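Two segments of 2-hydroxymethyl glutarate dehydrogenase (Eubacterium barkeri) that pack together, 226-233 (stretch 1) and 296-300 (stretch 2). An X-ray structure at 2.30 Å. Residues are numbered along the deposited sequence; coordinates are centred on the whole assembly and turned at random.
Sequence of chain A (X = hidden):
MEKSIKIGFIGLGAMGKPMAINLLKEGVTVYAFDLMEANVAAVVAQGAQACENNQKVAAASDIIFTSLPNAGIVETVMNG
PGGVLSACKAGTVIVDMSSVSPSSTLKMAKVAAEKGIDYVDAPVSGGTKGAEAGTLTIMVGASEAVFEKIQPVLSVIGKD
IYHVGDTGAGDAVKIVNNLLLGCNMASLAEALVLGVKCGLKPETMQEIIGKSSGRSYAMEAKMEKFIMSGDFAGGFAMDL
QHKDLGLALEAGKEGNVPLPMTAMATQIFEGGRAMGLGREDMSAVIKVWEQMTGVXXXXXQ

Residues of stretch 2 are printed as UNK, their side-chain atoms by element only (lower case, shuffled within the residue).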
# COMPACT_ATOMS: atom_id res chain seq x y z
N PHE A 226 -4.92 23.33 14.51
CA PHE A 226 -4.10 22.28 15.09
C PHE A 226 -2.66 22.27 14.59
O PHE A 226 -1.74 22.28 15.40
CB PHE A 226 -4.73 20.90 14.84
CG PHE A 226 -6.10 20.73 15.44
CD1 PHE A 226 -6.26 20.31 16.76
CD2 PHE A 226 -7.24 21.00 14.69
CE1 PHE A 226 -7.53 20.16 17.32
CE2 PHE A 226 -8.52 20.85 15.25
CZ PHE A 226 -8.65 20.43 16.56
N ILE A 227 -2.49 22.21 13.28
CA ILE A 227 -1.18 22.04 12.68
C ILE A 227 -0.35 23.29 12.92
O ILE A 227 0.71 23.22 13.52
CB ILE A 227 -1.26 21.72 11.15
CG1 ILE A 227 -1.91 20.35 10.93
CG2 ILE A 227 0.11 21.74 10.50
CD1 ILE A 227 -2.32 20.07 9.47
N MET A 228 -0.83 24.44 12.48
CA MET A 228 -0.03 25.67 12.62
C MET A 228 0.12 26.15 14.07
O MET A 228 1.12 26.78 14.41
CB MET A 228 -0.59 26.78 11.75
CG MET A 228 -0.48 26.46 10.30
SD MET A 228 -1.02 27.80 9.25
CE MET A 228 0.29 29.00 9.57
N SER A 229 -0.86 25.81 14.91
CA SER A 229 -0.79 26.12 16.33
C SER A 229 0.14 25.17 17.06
O SER A 229 0.73 25.54 18.06
CB SER A 229 -2.18 26.03 16.97
OG SER A 229 -2.57 24.68 17.25
N GLY A 230 0.24 23.95 16.56
CA GLY A 230 0.99 22.89 17.25
C GLY A 230 0.26 22.32 18.46
O GLY A 230 0.80 21.51 19.19
N ASP A 231 -0.98 22.75 18.68
CA ASP A 231 -1.81 22.23 19.75
C ASP A 231 -2.77 21.18 19.20
O ASP A 231 -3.76 21.51 18.55
CB ASP A 231 -2.59 23.37 20.42
CG ASP A 231 -3.50 22.89 21.55
OD1 ASP A 231 -3.54 21.67 21.84
OD2 ASP A 231 -4.17 23.76 22.17
N PHE A 232 -2.47 19.92 19.45
CA PHE A 232 -3.22 18.80 18.91
C PHE A 232 -4.16 18.20 19.94
O PHE A 232 -4.67 17.10 19.75
CB PHE A 232 -2.26 17.77 18.34
CG PHE A 232 -1.49 18.26 17.15
CD1 PHE A 232 -2.06 18.28 15.89
CD2 PHE A 232 -0.17 18.68 17.29
CE1 PHE A 232 -1.35 18.71 14.79
CE2 PHE A 232 0.55 19.11 16.19
CZ PHE A 232 -0.04 19.13 14.94
N ALA A 233 -4.39 18.92 21.03
CA ALA A 233 -5.36 18.51 22.03
C ALA A 233 -6.78 18.69 21.50
O ALA A 233 -7.10 19.66 20.80
CB ALA A 233 -5.19 19.32 23.32
N UNK A 296 10.10 20.88 10.21
CA UNK A 296 9.15 21.46 11.14
C UNK A 296 8.04 22.18 10.38
O UNK A 296 8.30 23.12 9.63
c UNK A 296 9.83 22.44 12.10
o UNK A 296 8.86 23.02 12.95
N UNK A 297 6.81 21.70 10.56
CA UNK A 297 5.63 22.33 10.00
C UNK A 297 4.76 22.85 11.14
O UNK A 297 4.41 24.04 11.18
c UNK A 297 5.66 20.68 8.07
c UNK A 297 3.60 22.03 8.50
c UNK A 297 4.80 21.33 9.14
N UNK A 298 4.42 21.95 12.06
CA UNK A 298 3.47 22.28 13.12
C UNK A 298 4.11 23.28 14.06
O UNK A 298 5.31 23.22 14.29
o UNK A 298 4.00 20.40 14.65
c UNK A 298 2.98 21.03 13.89
N UNK A 299 3.32 24.22 14.56
CA UNK A 299 3.84 25.28 15.41
C UNK A 299 4.00 24.81 16.84
O UNK A 299 4.15 23.61 17.11
N UNK A 300 3.99 25.77 17.77
CA UNK A 300 4.14 25.46 19.19
C UNK A 300 5.60 25.29 19.55
O UNK A 300 6.47 25.71 18.80

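Position 296 carries two side-chain atoms, one carbon followed by one oxygen, a short unbranched chain ending in a hydroxyl. Neither atom comes within 8 Å of stretch 1, and the residue is exposed, a setting in which a small polar group is at ease. It is Ser-296.

Position 297 has three side-chain carbons and no heteroatom. One carbon, bonded to CA, carries the other two, so the chain forks at CB. One of the branch carbons lies 4.0 Å from CG2 of Ile-227, an apolar contact in a buried setting. A compact, beta-branched hydrocarbon suits such a place, and the residue is Val-297; the branch atom nearest to Ile-227 is CG1.

Position 298 again shows one carbon and one oxygen. Its CB lies 3.7 Å from CZ of Phe-232, at the edge of the ring and near its plane, while its CA sits 2.9 Å from O of Ile-227 in a CA-H...O contact. The single carbon meets the ring edge, and the hydroxyl beyond it, with chi1 in the p well, finds its hydrogen bond elsewhere in the structure. This is Ser-298.

Position 299 has no side-chain atoms, which identifies Gly-299. Its N donates a hydrogen bond to O of Ile-227 (3.0 Å, 149° at the hydrogen), and its CA lies 3.3 Å from O of Met-228. An ideal CB would point toward stretch 1 and fall 2.1 Å from that Met-228 O, a clash; the absence of a side chain is what allows this approach.

Position 300 likewise has no side-chain atoms and is Gly-300. Its phi of 82° by itself favours glycine. Its N is 3.3 Å from O of Ser-229, but the angle is too poor for a hydrogen bond.

The contact works chiefly through backbone, at the place where a helix of stretch 1 gives way to a turn. There O of Ile-227 receives the hydrogen bond from N of Gly-299 as well as the CA-H...O contact from Ser-298. Gly-230, the first residue to leave helical phi/psi, has a phi of 75°, and its CA makes a CA-H...O contact with O of Gly-299 at 3.2 Å. An ideal CB on Gly-230 would lie only 1.9 Å from that oxygen. Bare CA atoms thus let the chains close to 4.1 Å between CA of Gly-230 and CA of Gly-299, while the side chains of Ile-227 and Val-297 meet in an apolar contact and the ring edge of Phe-232 rests against CB of Ser-298.

Stretch 2 296-300: SVSGG
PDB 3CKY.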